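Local coordinates for protein endo-beta-1,4-glucanase (cellulase B) (Bacillus halodurans, PDB 4V2X) that probably hydrolyses beta-1,4-glucan chains as a tri-modular family 5 glycoside hydrolase, in which a catalytic module is joined to Ig-like and CBM46 modules, at residues Lys199-Asn203 against Trp204-Arg208. Sequence-based numbering, arbitrary orientation.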
ATOM      1  N   LYS A 199      -7.718  13.955   2.839  1.00 11.95           N
ATOM      2  CA  LYS A 199      -7.528  13.323   4.141  1.00 14.04           C
ATOM      3  C   LYS A 199      -8.821  12.609   4.511  1.00 14.57           C
ATOM      4  O   LYS A 199      -9.842  12.799   3.846  1.00 13.50           O
ATOM      5  CB  LYS A 199      -7.127  14.344   5.203  1.00 15.16           C
ATOM      6  CG  LYS A 199      -8.144  15.433   5.484  1.00 16.89           C
ATOM      7  CD  LYS A 199      -7.579  16.463   6.446  1.00 18.37           C
ATOM      8  CE  LYS A 199      -8.664  17.355   7.023  1.00 20.29           C
ATOM      9  NZ  LYS A 199      -9.534  17.984   5.996  1.00 21.72           N
ATOM     10  N   PHE A 200      -8.769  11.772   5.543  1.00 14.27           N
ATOM     11  CA  PHE A 200      -9.905  10.904   5.868  1.00 15.88           C
ATOM     12  C   PHE A 200     -10.267  10.952   7.336  1.00 19.63           C
ATOM     13  O   PHE A 200     -10.803  10.001   7.902  1.00 21.72           O
ATOM     14  CB  PHE A 200      -9.628   9.489   5.363  1.00 15.64           C
ATOM     15  CG  PHE A 200      -9.436   9.448   3.894  1.00 15.46           C
ATOM     16  CD1 PHE A 200     -10.533   9.389   3.043  1.00 15.45           C
ATOM     17  CD2 PHE A 200      -8.168   9.585   3.345  1.00 15.69           C
ATOM     18  CE1 PHE A 200     -10.368   9.420   1.673  1.00 16.03           C
ATOM     19  CE2 PHE A 200      -7.997   9.623   1.975  1.00 15.48           C
ATOM     20  CZ  PHE A 200      -9.096   9.531   1.137  1.00 15.83           C
ATOM     21  N   SER A 201      -9.979  12.101   7.928  1.00 23.29           N
ATOM     22  CA  SER A 201     -10.496  12.476   9.219  1.00 25.02           C
ATOM     23  C   SER A 201     -11.030  13.881   9.038  1.00 27.04           C
ATOM     24  O   SER A 201     -10.615  14.592   8.115  1.00 24.54           O
ATOM     25  CB  SER A 201      -9.382  12.466  10.257  1.00 26.61           C
ATOM     26  OG  SER A 201      -9.795  13.142  11.429  1.00 29.83           O
ATOM     27  N   GLN A 202     -11.939  14.300   9.914  1.00 28.73           N
ATOM     28  CA  GLN A 202     -12.376  15.692   9.906  1.00 30.83           C
ATOM     29  C   GLN A 202     -11.226  16.614  10.339  1.00 26.98           C
ATOM     30  O   GLN A 202     -11.256  17.808  10.058  1.00 26.56           O
ATOM     31  CB  GLN A 202     -13.614  15.904  10.793  1.00 35.42           C
ATOM     32  CG  GLN A 202     -13.329  15.993  12.288  1.00 42.46           C
ATOM     33  CD  GLN A 202     -14.443  16.683  13.067  1.00 48.74           C
ATOM     34  OE1 GLN A 202     -15.611  16.636  12.679  1.00 56.78           O
ATOM     35  NE2 GLN A 202     -14.083  17.319  14.178  1.00 51.91           N
ATOM     36  N   ASN A 203     -10.224  16.053  11.016  1.00 24.82           N
ATOM     37  CA  ASN A 203      -9.075  16.816  11.510  1.00 24.83           C
ATOM     38  C   ASN A 203      -7.804  16.604  10.696  1.00 23.90           C
ATOM     39  O   ASN A 203      -7.613  15.549  10.094  1.00 21.69           O
ATOM     40  CB  ASN A 203      -8.793  16.424  12.957  1.00 29.04           C
ATOM     41  CG  ASN A 203      -9.955  16.739  13.878  1.00 31.47           C
ATOM     42  OD1 ASN A 203     -10.638  17.749  13.709  1.00 33.64           O
ATOM     43  ND2 ASN A 203     -10.191  15.872  14.851  1.00 36.63           N
ATOM     44  N   TRP A 204      -6.935  17.617  10.701  1.00 23.94           N
ATOM     45  CA  TRP A 204      -5.581  17.507  10.150  1.00 23.52           C
ATOM     46  C   TRP A 204      -4.670  16.736  11.101  1.00 25.20           C
ATOM     47  O   TRP A 204      -4.877  16.749  12.313  1.00 25.53           O
ATOM     48  CB  TRP A 204      -4.978  18.898   9.911  1.00 24.62           C
ATOM     49  CG  TRP A 204      -5.734  19.701   8.915  1.00 25.83           C
ATOM     50  CD1 TRP A 204      -6.799  20.521   9.157  1.00 28.41           C
ATOM     51  CD2 TRP A 204      -5.501  19.748   7.507  1.00 24.72           C
ATOM     52  NE1 TRP A 204      -7.240  21.083   7.982  1.00 29.91           N
ATOM     53  CE2 TRP A 204      -6.462  20.623   6.953  1.00 25.89           C
ATOM     54  CE3 TRP A 204      -4.577  19.131   6.658  1.00 24.67           C
ATOM     55  CZ2 TRP A 204      -6.522  20.899   5.591  1.00 25.72           C
ATOM     56  CZ3 TRP A 204      -4.636  19.407   5.306  1.00 26.21           C
ATOM     57  CH2 TRP A 204      -5.602  20.285   4.786  1.00 26.58           C
ATOM     58  N   GLY A 205      -3.658  16.077  10.547  1.00 23.28           N
ATOM     59  CA  GLY A 205      -2.660  15.378  11.352  1.00 25.09           C
ATOM     60  C   GLY A 205      -3.166  14.111  12.018  1.00 25.29           C
ATOM     61  O   GLY A 205      -2.647  13.708  13.058  1.00 25.38           O
ATOM     62  N   GLU A 206      -4.176  13.483  11.416  1.00 24.19           N
ATOM     63  CA  GLU A 206      -4.722  12.224  11.914  1.00 25.15           C
ATOM     64  C   GLU A 206      -4.733  11.198  10.784  1.00 22.25           C
ATOM     65  O   GLU A 206      -5.749  10.543  10.534  1.00 21.38           O
ATOM     66  CB  GLU A 206      -6.135  12.427  12.473  1.00 26.89           C
ATOM     67  CG  GLU A 206      -6.187  13.352  13.682  1.00 32.10           C
ATOM     68  CD  GLU A 206      -7.546  13.364  14.365  1.00 37.72           C
ATOM     69  OE1 GLU A 206      -8.553  12.968  13.734  1.00 42.24           O
ATOM     70  OE2 GLU A 206      -7.612  13.782  15.540  1.00 42.77           O
ATOM     71  N   ILE A 207      -3.592  11.068  10.111  1.00 21.75           N
ATOM     72  CA  ILE A 207      -3.450  10.133   8.997  1.00 20.95           C
ATOM     73  C   ILE A 207      -3.138   8.745   9.543  1.00 23.49           C
ATOM     74  O   ILE A 207      -2.104   8.538  10.170  1.00 25.06           O
ATOM     75  CB  ILE A 207      -2.340  10.565   8.017  1.00 19.93           C
ATOM     76  CG1 ILE A 207      -2.634  11.960   7.455  1.00 18.67           C
ATOM     77  CG2 ILE A 207      -2.214   9.555   6.881  1.00 20.63           C
ATOM     78  CD1 ILE A 207      -1.464  12.590   6.726  1.00 19.31           C
ATOM     79  N   ARG A 208      -4.040   7.805   9.302  1.00 23.83           N
ATOM     80  CA  ARG A 208      -3.909   6.439   9.785  1.00 26.80           C
ATOM     81  C   ARG A 208      -3.503   5.533   8.628  1.00 26.73           C
ATOM     82  O   ARG A 208      -3.572   5.931   7.464  1.00 23.42           O
ATOM     83  CB  ARG A 208      -5.227   5.989  10.421  1.00 28.27           C
ATOM     84  CG  ARG A 208      -5.620   6.849  11.617  1.00 32.15           C
ATOM     85  CD  ARG A 208      -6.816   6.307  12.380  1.00 36.80           C
ATOM     86  NE  ARG A 208      -8.091   6.651  11.746  1.00 39.73           N
ATOM     87  CZ  ARG A 208      -8.705   7.833  11.836  1.00 42.26           C
ATOM     88  NH1 ARG A 208      -8.170   8.838  12.527  1.00 40.33           N
ATOM     89  NH2 ARG A 208      -9.866   8.019  11.212  1.00 42.99           N
TER
HETATM   90  O   HOH W   1      -5.701  13.827   8.818  1.00 16.60           O
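The chain turns at Asn203-Glu206 without regular helix or strand, and a water bridges the bend, donating to Asn203 O and accepting from Glu206 N. Within it, Ser201 OG accepts from Asn203 N at 3.0 Å, an ST turn, and donates to Glu206 OE1 at 2.6 Å. With chi1 at 165°, the hydroxyl sits opposite its own backbone N and can serve both partners. It meets the carboxylate from the anti side, 26° out of plane. The other oxygen, Glu206 OE2, takes a weak bond from Asn203 ND2 at 3.4 Å, the amide standing nearly perpendicular to the carboxylate. A glutamine here removes the charge and one acceptor oxygen, and would probably leave either the Ser201 hydroxyl or the Asn203 amide facing an NH2 without its mate. The loop follows strand 190-193 of the eight-stranded parallel (beta/alpha)8 barrel and leads into helix 209-227, against which Phe200 packs through Leu214, Leu215 and Leu218. On another side of the bend, the Lys199 and Trp204 side chains cross at about a right angle: Lys199 CE sits over one indole face, 3.9 Å from the five-membered ring centroid in a CH-pi contact, while a bend at chi4 (-52°) turns the amine up off the ring, leaving NZ 4.5 Å from the six-membered ring centroid in a cation-pi contact. Arg208 curls back toward the bend, its NH2 4.0 Å from Phe200 O, and forms a salt bridge with Glu162.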